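Local coordinates for protein vibralactone Cyclase (Boreostereum vibrans, PDB 6KD0) that catalyses the cyclization that forms the fused bicyclic beta-lactone of vibralactone, using an alpha/beta hydrolase fold, at residues N49-L54 and D114-R119; R63-D68 and T82-S87; K93-L98 and Q126-S131; G170-G175 and S335-K340. All blocks are in the same frame, centred on the assembly; numbering follows the deposited sequence.

Contact 1: residues N49-L54 and D114-R119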
# COMPACT_ATOMS: atom_id res chain seq x y z
N ASN A 49 14.53 -12.60 4.51
CA ASN A 49 15.13 -12.75 3.18
C ASN A 49 15.12 -11.43 2.41
O ASN A 49 16.09 -11.10 1.71
CB ASN A 49 14.39 -13.83 2.38
CG ASN A 49 14.69 -15.25 2.87
OD1 ASN A 49 15.56 -15.47 3.72
ND2 ASN A 49 13.97 -16.21 2.33
N LEU A 50 14.04 -10.66 2.52
CA LEU A 50 14.01 -9.33 1.91
C LEU A 50 15.13 -8.46 2.46
O LEU A 50 15.87 -7.81 1.71
CB LEU A 50 12.65 -8.67 2.17
CG LEU A 50 11.99 -7.77 1.12
CD1 LEU A 50 11.21 -6.62 1.80
CD2 LEU A 50 12.95 -7.26 0.06
N ASN A 51 15.28 -8.46 3.78
CA ASN A 51 16.30 -7.62 4.40
C ASN A 51 17.69 -8.08 4.02
O ASN A 51 18.57 -7.25 3.79
CB ASN A 51 16.13 -7.60 5.91
CG ASN A 51 14.97 -6.76 6.33
OD1 ASN A 51 14.33 -6.13 5.47
ND2 ASN A 51 14.67 -6.74 7.61
N LYS A 52 17.91 -9.39 3.96
CA LYS A 52 19.22 -9.87 3.52
C LYS A 52 19.53 -9.38 2.11
O LYS A 52 20.67 -8.99 1.83
CB LYS A 52 19.27 -11.40 3.59
CG LYS A 52 20.54 -12.01 3.05
CD LYS A 52 20.53 -13.52 3.30
CE LYS A 52 21.70 -14.19 2.61
NZ LYS A 52 21.76 -15.67 2.86
N PHE A 53 18.53 -9.37 1.23
CA PHE A 53 18.81 -8.89 -0.13
C PHE A 53 19.05 -7.39 -0.16
O PHE A 53 19.90 -6.90 -0.93
CB PHE A 53 17.67 -9.25 -1.09
CG PHE A 53 17.84 -8.64 -2.46
CD1 PHE A 53 18.66 -9.25 -3.40
CD2 PHE A 53 17.22 -7.44 -2.80
CE1 PHE A 53 18.84 -8.68 -4.66
CE2 PHE A 53 17.41 -6.87 -4.05
CZ PHE A 53 18.22 -7.51 -4.98
N LEU A 54 18.31 -6.63 0.64
CA LEU A 54 18.39 -5.18 0.59
C LEU A 54 19.56 -4.61 1.36
O LEU A 54 19.94 -3.46 1.12
CB LEU A 54 17.10 -4.57 1.14
CG LEU A 54 16.06 -3.90 0.25
CD1 LEU A 54 16.17 -4.27 -1.20
CD2 LEU A 54 14.66 -4.18 0.82
N ASP A 114 8.53 -2.99 5.67
CA ASP A 114 9.06 -2.06 4.68
C ASP A 114 10.20 -1.26 5.26
O ASP A 114 10.65 -0.28 4.63
CB ASP A 114 7.94 -1.15 4.16
CG ASP A 114 6.75 -1.94 3.66
OD1 ASP A 114 6.89 -2.60 2.60
OD2 ASP A 114 5.70 -1.93 4.33
N ASP A 115 10.71 -1.68 6.42
CA ASP A 115 11.70 -0.86 7.12
C ASP A 115 12.90 -0.53 6.23
O ASP A 115 13.24 0.65 6.03
CB ASP A 115 12.13 -1.59 8.40
CG ASP A 115 12.92 -0.72 9.33
OD1 ASP A 115 12.38 0.29 9.83
OD2 ASP A 115 14.09 -1.06 9.58
N TYR A 116 13.54 -1.55 5.66
CA TYR A 116 14.70 -1.28 4.82
C TYR A 116 14.31 -0.45 3.60
O TYR A 116 15.01 0.52 3.26
CB TYR A 116 15.38 -2.58 4.39
CG TYR A 116 16.25 -3.19 5.48
CD1 TYR A 116 16.06 -2.86 6.82
CD2 TYR A 116 17.23 -4.11 5.17
CE1 TYR A 116 16.84 -3.43 7.82
CE2 TYR A 116 18.03 -4.67 6.15
CZ TYR A 116 17.83 -4.33 7.47
OH TYR A 116 18.61 -4.90 8.44
N ASP A 117 13.18 -0.77 2.97
CA ASP A 117 12.79 -0.01 1.78
C ASP A 117 12.66 1.47 2.13
O ASP A 117 13.15 2.33 1.39
CB ASP A 117 11.48 -0.54 1.21
CG ASP A 117 11.67 -1.70 0.24
OD1 ASP A 117 12.60 -1.63 -0.59
OD2 ASP A 117 10.90 -2.68 0.29
N LEU A 118 12.08 1.78 3.30
CA LEU A 118 11.87 3.18 3.64
C LEU A 118 13.18 3.86 4.05
O LEU A 118 13.37 5.05 3.74
CB LEU A 118 10.80 3.31 4.74
CG LEU A 118 9.38 2.94 4.29
CD1 LEU A 118 8.38 3.03 5.43
CD2 LEU A 118 8.90 3.81 3.11
N ARG A 119 14.10 3.13 4.70
CA ARG A 119 15.43 3.69 4.94
C ARG A 119 16.03 4.12 3.61
O ARG A 119 16.60 5.21 3.49
CB ARG A 119 16.34 2.67 5.62
CG ARG A 119 16.02 2.37 7.05
CD ARG A 119 16.86 1.19 7.51
NE ARG A 119 16.33 0.55 8.70
CZ ARG A 119 17.03 0.33 9.81
NH1 ARG A 119 18.30 0.72 9.89
NH2 ARG A 119 16.46 -0.28 10.83
O HOH W 1 12.39 -4.29 5.79
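Residues 49-54 close the helix 35-54, while 115-119 open the helix 115-125, and the two short axes pass 10.1 Å apart with their N-to-C directions only 29° from parallel. At that spacing no backbone bond joins them, and side chains fill the gap. The centrepiece is an amide-on-ring stack. Asn-51, its CG anti to its own carbonyl carbon (chi1 -75°), lays its carboxamide over one face of the Tyr-116 ring, the two planes 13° apart and Asn-51 CG 3.6 Å above the ring plane, over its centre. Asn-51 OD1 lies over the CG-CD2 side of the ring, and Asn-51 CB comes within 3.5 Å of Tyr-116 CE2. The same OD1 accepts a bond from a water at 2.7 Å, and that water in turn accepts from Tyr-116 N at 3.0 Å, so a first-turn amide N-H of one helix is tied to the other helix through the group that covers the ring. Leu-54 CB sits at the ring edge, and Leu-54 CD2 presses on Asp-117 OD1 at 3.6 Å, against a carboxylate whose main partner is Arg-318. Along its own helix, Asp-115 OD2 takes both NE and NH2 of Arg-119, gripped side-on. This is helix-on-helix packing of near-parallel elements, in which helix 35-54 lies alongside helix 115-125, the crossover helix of the alpha/beta hydrolase sheet.

Contact 2: residues R63-D68 and T82-S87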
# COMPACT_ATOMS: atom_id res chain seq x y z
N ARG A 63 23.54 8.93 6.91
CA ARG A 63 22.68 9.62 5.95
C ARG A 63 21.21 9.61 6.34
O ARG A 63 20.39 10.24 5.66
CB ARG A 63 22.86 8.98 4.57
CG ARG A 63 24.26 9.21 3.97
CD ARG A 63 24.34 8.73 2.53
NE ARG A 63 23.60 9.60 1.62
CZ ARG A 63 24.11 10.69 1.05
NH1 ARG A 63 25.36 11.05 1.29
NH2 ARG A 63 23.35 11.42 0.24
N TYR A 64 20.85 8.92 7.41
CA TYR A 64 19.47 8.93 7.88
C TYR A 64 19.46 8.56 9.35
O TYR A 64 20.39 7.95 9.86
CB TYR A 64 18.60 7.96 7.08
CG TYR A 64 18.93 6.52 7.39
CD1 TYR A 64 19.98 5.88 6.75
CD2 TYR A 64 18.22 5.80 8.35
CE1 TYR A 64 20.30 4.57 7.04
CE2 TYR A 64 18.54 4.49 8.66
CZ TYR A 64 19.57 3.88 7.99
OH TYR A 64 19.91 2.57 8.28
N ARG A 65 18.36 8.91 10.02
CA ARG A 65 18.15 8.45 11.38
C ARG A 65 16.70 8.01 11.51
O ARG A 65 15.84 8.39 10.71
CB ARG A 65 18.48 9.52 12.43
CG ARG A 65 17.64 10.77 12.33
CD ARG A 65 18.12 11.87 13.27
NE ARG A 65 17.26 13.04 13.19
CZ ARG A 65 16.20 13.22 13.97
NH1 ARG A 65 15.90 12.31 14.89
NH2 ARG A 65 15.45 14.32 13.84
N LEU A 66 16.46 7.17 12.51
CA LEU A 66 15.15 6.63 12.81
C LEU A 66 14.66 7.24 14.11
O LEU A 66 15.44 7.42 15.04
CB LEU A 66 15.19 5.11 12.97
CG LEU A 66 15.86 4.36 11.84
CD1 LEU A 66 15.93 2.87 12.17
CD2 LEU A 66 15.12 4.61 10.55
N GLU A 67 13.35 7.51 14.19
CA GLU A 67 12.74 7.94 15.43
C GLU A 67 11.45 7.17 15.64
O GLU A 67 10.58 7.17 14.76
CB GLU A 67 12.49 9.45 15.41
CG GLU A 67 11.97 10.00 16.72
CD GLU A 67 13.05 10.66 17.57
OE1 GLU A 67 13.53 11.75 17.19
OE2 GLU A 67 13.41 10.08 18.61
N ASP A 68 11.32 6.51 16.78
CA ASP A 68 10.12 5.74 17.09
C ASP A 68 9.25 6.52 18.06
O ASP A 68 9.75 7.16 18.98
CB ASP A 68 10.47 4.38 17.67
CG ASP A 68 11.03 3.43 16.64
OD1 ASP A 68 10.30 3.07 15.69
OD2 ASP A 68 12.22 3.07 16.74
N THR A 82 9.51 6.88 12.13
CA THR A 82 9.83 7.92 11.17
C THR A 82 11.27 7.73 10.70
O THR A 82 12.15 7.32 11.48
CB THR A 82 9.64 9.33 11.76
OG1 THR A 82 10.56 9.54 12.84
CG2 THR A 82 8.22 9.50 12.29
N TYR A 83 11.48 8.04 9.43
CA TYR A 83 12.70 7.82 8.68
C TYR A 83 13.10 9.20 8.17
O TYR A 83 12.40 9.76 7.31
CB TYR A 83 12.49 6.84 7.51
CG TYR A 83 11.94 5.49 7.91
CD1 TYR A 83 10.59 5.33 8.23
CD2 TYR A 83 12.76 4.36 7.95
CE1 TYR A 83 10.09 4.10 8.61
CE2 TYR A 83 12.26 3.12 8.32
CZ TYR A 83 10.92 3.00 8.64
OH TYR A 83 10.41 1.77 9.03
N ILE A 84 14.20 9.74 8.69
CA ILE A 84 14.54 11.15 8.56
C ILE A 84 15.88 11.25 7.86
O ILE A 84 16.86 10.69 8.35
CB ILE A 84 14.60 11.82 9.94
CG1 ILE A 84 13.29 11.56 10.70
CG2 ILE A 84 14.96 13.30 9.80
CD1 ILE A 84 13.40 11.64 12.21
N PRO A 85 15.97 11.92 6.70
CA PRO A 85 17.28 12.10 6.05
C PRO A 85 18.17 13.03 6.85
O PRO A 85 17.71 14.04 7.40
CB PRO A 85 16.93 12.71 4.69
CG PRO A 85 15.54 13.21 4.79
CD PRO A 85 14.87 12.53 5.96
N THR A 86 19.46 12.69 6.90
CA THR A 86 20.42 13.46 7.67
C THR A 86 21.73 13.63 6.91
O THR A 86 22.79 13.69 7.53
CB THR A 86 20.72 12.83 9.03
OG1 THR A 86 21.35 11.55 8.84
CG2 THR A 86 19.48 12.67 9.87
N SER A 87 21.67 13.68 5.58
CA SER A 87 22.89 13.90 4.80
C SER A 87 23.16 15.37 4.51
O SER A 87 24.30 15.73 4.20
CB SER A 87 22.84 13.11 3.48
OG SER A 87 21.70 13.44 2.71
O HOH W 2 20.21 11.20 3.32
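Along the main chain, Arg-65 and Ile-84 form one antiparallel hydrogen-bonded pair, N to O at 2.9 Å in each direction, and Glu-67 with Thr-82 forms the next. Glu-67 O is gripped twice, by Thr-82 N and by Thr-82 OG1 at 3.1 Å, the hydroxyl lying on a carbonyl lone pair. Beyond the strands, Thr-86 N reaches Arg-63 O, which a water links to Ser-87 OG.

The Arg-65 guanidinium offers a flat surface as well as a charge. The chain runs extended from CG to NE, crossing Ile-84 obliquely, so that Ile-84 CD1 lies 3.5 Å above one face, offset toward its rim, while Thr-86 CG2 touches Arg-65 CG. Arg-65 NH1 makes a weak hydrogen bond, part of a salt bridge, to Glu-67 OE1 at 3.3 Å. An alanine at Arg-65 would probably uncover Ile-84 CD1 and Thr-86 CG2 and cost Glu-67 its salt bridge.

On the other face Leu-66 CD2 makes apolar contact with Tyr-83 CD2 at 3.5 Å, while the hydroxyls of Tyr-64 and Tyr-83 bond to Arg-119 and Asp-115 of helix 115-125. These are paired parts of the beta hairpin of strands 64-73 and 76-85, at the edge of the alpha/beta hydrolase sheet.

Contact 3: residues K93-L98 and Q126-S131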
# COMPACT_ATOMS: atom_id res chain seq x y z
N LYS A 93 17.05 21.54 8.32
CA LYS A 93 16.28 21.44 7.09
C LYS A 93 15.03 20.60 7.32
O LYS A 93 15.05 19.63 8.08
CB LYS A 93 17.16 20.81 6.00
CG LYS A 93 16.64 20.95 4.58
CD LYS A 93 17.70 20.47 3.60
CE LYS A 93 17.14 20.18 2.21
NZ LYS A 93 16.68 21.39 1.50
N THR A 94 13.93 20.99 6.66
CA THR A 94 12.69 20.21 6.66
C THR A 94 12.43 19.64 5.28
O THR A 94 12.83 20.21 4.26
CB THR A 94 11.49 21.06 7.11
OG1 THR A 94 11.33 22.16 6.21
CG2 THR A 94 11.70 21.58 8.52
N TYR A 95 11.75 18.50 5.25
CA TYR A 95 11.59 17.70 4.04
C TYR A 95 10.13 17.41 3.78
O TYR A 95 9.30 17.51 4.70
CB TYR A 95 12.35 16.38 4.18
CG TYR A 95 13.81 16.59 4.48
CD1 TYR A 95 14.72 16.79 3.46
CD2 TYR A 95 14.26 16.63 5.79
CE1 TYR A 95 16.06 17.00 3.73
CE2 TYR A 95 15.61 16.83 6.08
CZ TYR A 95 16.50 17.01 5.04
OH TYR A 95 17.83 17.21 5.35
N PRO A 96 9.77 17.05 2.55
CA PRO A 96 8.40 16.56 2.30
C PRO A 96 8.12 15.31 3.12
O PRO A 96 9.03 14.68 3.68
CB PRO A 96 8.37 16.27 0.80
CG PRO A 96 9.58 17.01 0.22
CD PRO A 96 10.59 17.06 1.32
N LEU A 97 6.83 14.95 3.19
CA LEU A 97 6.31 13.95 4.12
C LEU A 97 5.72 12.79 3.33
O LEU A 97 4.80 13.00 2.53
CB LEU A 97 5.23 14.58 5.01
CG LEU A 97 5.05 14.14 6.46
CD1 LEU A 97 3.60 14.30 6.93
CD2 LEU A 97 5.55 12.75 6.71
N LEU A 98 6.22 11.58 3.56
CA LEU A 98 5.66 10.36 2.98
C LEU A 98 5.07 9.50 4.09
O LEU A 98 5.78 9.13 5.02
CB LEU A 98 6.74 9.57 2.23
CG LEU A 98 6.32 8.19 1.74
CD1 LEU A 98 5.32 8.28 0.59
CD2 LEU A 98 7.54 7.36 1.34
N GLN A 126 15.02 12.25 -0.37
CA GLN A 126 15.09 13.31 0.62
C GLN A 126 13.69 13.68 1.12
O GLN A 126 13.23 14.81 1.01
CB GLN A 126 15.82 14.52 0.05
CG GLN A 126 17.30 14.23 -0.27
CD GLN A 126 18.11 13.96 0.99
OE1 GLN A 126 18.38 14.87 1.76
NE2 GLN A 126 18.48 12.71 1.21
N VAL A 127 13.00 12.68 1.69
CA VAL A 127 11.72 12.88 2.34
C VAL A 127 11.76 12.16 3.67
O VAL A 127 12.52 11.21 3.86
CB VAL A 127 10.52 12.36 1.50
CG1 VAL A 127 10.51 13.00 0.11
CG2 VAL A 127 10.57 10.84 1.40
N CYS A 128 10.95 12.65 4.62
CA CYS A 128 10.71 11.94 5.87
C CYS A 128 9.59 10.93 5.63
O CYS A 128 8.51 11.30 5.17
CB CYS A 128 10.30 12.90 6.98
SG CYS A 128 11.57 14.13 7.35
N ALA A 129 9.86 9.67 5.93
CA ALA A 129 8.87 8.62 5.79
C ALA A 129 8.28 8.28 7.15
O ALA A 129 8.96 8.39 8.18
CB ALA A 129 9.46 7.36 5.16
N VAL A 130 7.02 7.86 7.15
CA VAL A 130 6.33 7.45 8.37
C VAL A 130 5.67 6.11 8.09
O VAL A 130 5.05 5.93 7.04
CB VAL A 130 5.26 8.49 8.78
CG1 VAL A 130 4.62 8.10 10.10
CG2 VAL A 130 5.87 9.87 8.84
N SER A 131 5.82 5.17 9.02
CA SER A 131 5.24 3.83 8.94
C SER A 131 4.54 3.53 10.26
O SER A 131 5.08 3.83 11.32
CB SER A 131 6.32 2.80 8.67
OG SER A 131 5.75 1.54 8.33
O HOH W 3 19.46 15.26 4.28
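Two parallel strand segments meet here along a ladder of three backbone bonds, and the side chains on both faces fit one another's gaps. Cys-128 N bonds to Pro-96 O, Leu-98 N to Cys-128 O at 2.8 Å, and Val-130 N to Leu-98 O, each donor nearly along the C=O axis of its acceptor. On one face Val-127 is the bump: its CG1 sits against Pro-96 CB at 4.0 Å, its CG2 against Leu-98 CB, so that the valine fits between proline ring and leucine. On the other, Leu-97 CD2 reaches obliquely across to Val-130 CG2 at 3.6 Å, and Cys-128 SG fits against the Tyr-95 side chain, 4.0 Å from both CB and CD2, an oblique sulfur-aromatic contact. The tyrosine lies alongside Gln-126, both pointing the same way, with the ring and amide planes 89° apart and Tyr-95 CD1 3.5 Å from the carbonyl Gln-126 O. Their ends are joined by a water 2.8 Å from Tyr-95 OH that donates to Gln-126 OE1, while Gln-126 NE2 bonds back to Asp-123 O. An alanine at Tyr-95 would probably leave Cys-128 SG and Gln-126 O without their aromatic neighbour and break the water link. The strands are the two arms of a beta-alpha-beta unit crossing over through helix 115-125; strand 171-176 pairs with 97-101 on its far side, strand 76-85 flanks 128-132, and Phe-338 of helix 321-338 covers Pro-96, Leu-98 and Val-127.

Contact 4: residues G170-G175 and S335-K340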
# COMPACT_ATOMS: atom_id res chain seq x y z
N GLY A 170 5.13 18.83 0.46
CA GLY A 170 4.73 17.61 -0.19
C GLY A 170 4.23 16.67 0.88
O GLY A 170 4.84 16.57 1.95
N PHE A 171 3.12 15.99 0.60
CA PHE A 171 2.46 15.14 1.59
C PHE A 171 1.81 14.00 0.79
O PHE A 171 0.70 14.14 0.29
CB PHE A 171 1.46 15.95 2.41
CG PHE A 171 0.89 15.22 3.59
CD1 PHE A 171 1.44 14.02 4.03
CD2 PHE A 171 -0.20 15.74 4.28
CE1 PHE A 171 0.89 13.37 5.13
CE2 PHE A 171 -0.75 15.09 5.36
CZ PHE A 171 -0.20 13.90 5.79
N VAL A 172 2.54 12.90 0.66
CA VAL A 172 2.14 11.77 -0.18
C VAL A 172 1.76 10.60 0.72
O VAL A 172 2.53 10.21 1.60
CB VAL A 172 3.27 11.37 -1.15
CG1 VAL A 172 2.91 10.08 -1.88
CG2 VAL A 172 3.52 12.50 -2.14
N ILE A 173 0.58 10.02 0.48
CA ILE A 173 0.21 8.80 1.18
C ILE A 173 0.38 7.63 0.23
O ILE A 173 0.07 7.72 -0.97
CB ILE A 173 -1.22 8.87 1.75
CG1 ILE A 173 -1.49 7.65 2.63
CG2 ILE A 173 -2.26 8.96 0.61
CD1 ILE A 173 -2.71 7.79 3.47
N ALA A 174 0.93 6.54 0.74
CA ALA A 174 1.26 5.41 -0.09
C ALA A 174 0.93 4.16 0.69
O ALA A 174 1.08 4.14 1.91
CB ALA A 174 2.74 5.43 -0.51
N GLY A 175 0.46 3.12 0.01
CA GLY A 175 0.15 1.88 0.71
C GLY A 175 0.23 0.69 -0.22
O GLY A 175 0.01 0.79 -1.43
N SER A 335 8.41 9.96 -6.77
CA SER A 335 9.09 11.16 -7.24
C SER A 335 8.16 12.02 -8.08
O SER A 335 8.18 13.24 -7.97
CB SER A 335 10.34 10.80 -8.02
OG SER A 335 11.39 10.55 -7.11
N TRP A 336 7.34 11.39 -8.93
CA TRP A 336 6.35 12.13 -9.70
C TRP A 336 5.40 12.88 -8.78
O TRP A 336 5.20 14.09 -8.93
CB TRP A 336 5.57 11.18 -10.61
CG TRP A 336 4.40 11.83 -11.29
CD1 TRP A 336 4.42 12.90 -12.14
CD2 TRP A 336 3.02 11.45 -11.15
NE1 TRP A 336 3.13 13.20 -12.55
CE2 TRP A 336 2.26 12.33 -11.95
CE3 TRP A 336 2.36 10.44 -10.43
CZ2 TRP A 336 0.87 12.24 -12.05
CZ3 TRP A 336 0.98 10.36 -10.52
CH2 TRP A 336 0.25 11.25 -11.34
N LEU A 337 4.86 12.18 -7.78
CA LEU A 337 3.93 12.83 -6.86
C LEU A 337 4.59 13.98 -6.10
O LEU A 337 4.00 15.05 -5.94
CB LEU A 337 3.36 11.79 -5.90
CG LEU A 337 2.50 10.73 -6.59
CD1 LEU A 337 2.15 9.58 -5.61
CD2 LEU A 337 1.23 11.35 -7.17
N PHE A 338 5.81 13.77 -5.61
CA PHE A 338 6.50 14.83 -4.89
C PHE A 338 6.90 15.98 -5.82
O PHE A 338 7.09 17.10 -5.34
CB PHE A 338 7.72 14.27 -4.16
CG PHE A 338 7.38 13.58 -2.86
CD1 PHE A 338 6.80 14.27 -1.81
CD2 PHE A 338 7.67 12.23 -2.68
CE1 PHE A 338 6.51 13.65 -0.61
CE2 PHE A 338 7.37 11.59 -1.48
CZ PHE A 338 6.79 12.30 -0.45
N SER A 339 7.02 15.73 -7.13
CA SER A 339 7.36 16.80 -8.06
C SER A 339 6.24 17.82 -8.22
O SER A 339 6.47 18.86 -8.84
CB SER A 339 7.72 16.23 -9.44
OG SER A 339 6.54 15.84 -10.13
N LYS A 340 5.05 17.55 -7.68
CA LYS A 340 3.97 18.51 -7.73
C LYS A 340 4.09 19.59 -6.67
O LYS A 340 3.34 20.57 -6.71
CB LYS A 340 2.64 17.76 -7.63
CG LYS A 340 2.51 16.74 -8.74
CD LYS A 340 1.09 16.28 -8.97
CE LYS A 340 0.97 15.56 -10.32
NZ LYS A 340 1.31 16.46 -11.46
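The end of helix 321-338 packs on strand 171-176 of the central alpha/beta hydrolase sheet, the strand that leads into a probable nucleophile elbow containing Gly-175. Val-172 carries the contact, its bond to CB directed at the helix and its two methyls divided between two partners. CG1, anti to the backbone N (chi1 172°), meets Leu-337 CD1 at 3.8 Å, the two side chains crossing at about a right angle. Val-172 CG2, anti to the carbonyl carbon, stands over one face of the Phe-338 ring in a CH-pi contact, 3.6 Å from the centroid and 15° off the ring normal. The two side chains cross obliquely, and Val-172 CB lies 3.7 Å from Phe-338 CZ. Val-172 CG2 also touches Leu-337 CB, and is thus wedged between two successive helix residues. Leu-337 in turn touches Leu-205 of the neighbouring strand 203-207.

The CB of Phe-338 sets off to one side of the strand, and chi1 -80° brings the ring in over it, presenting an edge to the backbone of Gly-170. No side chain could stand there: a CB on this residue would clash with the ring, and its backbone angles by themselves call for glycine. At the ring edge, Phe-338 CE1 lies 4.1 Å from Gly-170 C.

Contacts 2, 3 and 4 share one sheet, contact 1 the helix layer beside it, and the chemistry changes with depth. Contact 4 is apolar with no hydrogen bond across it, contact 3 is a buried parallel ladder with apolar flanks, and contact 2, on the sheet's edge, mixes an antiparallel ladder with charged, partly exposed side chains. Contact 1 is largely buried yet polar, bridged by a water. Neighbours are sewn together: Tyr-83 N bonds to Ala-129 O between contacts 2 and 3, Leu-97 pairs with Gly-170 and Val-172 between 3 and 4, and Asp-115 and Arg-119 of contact 1 reach the tyrosine hydroxyls of contact 2. Contact 4 touches neither contact 1 nor contact 2.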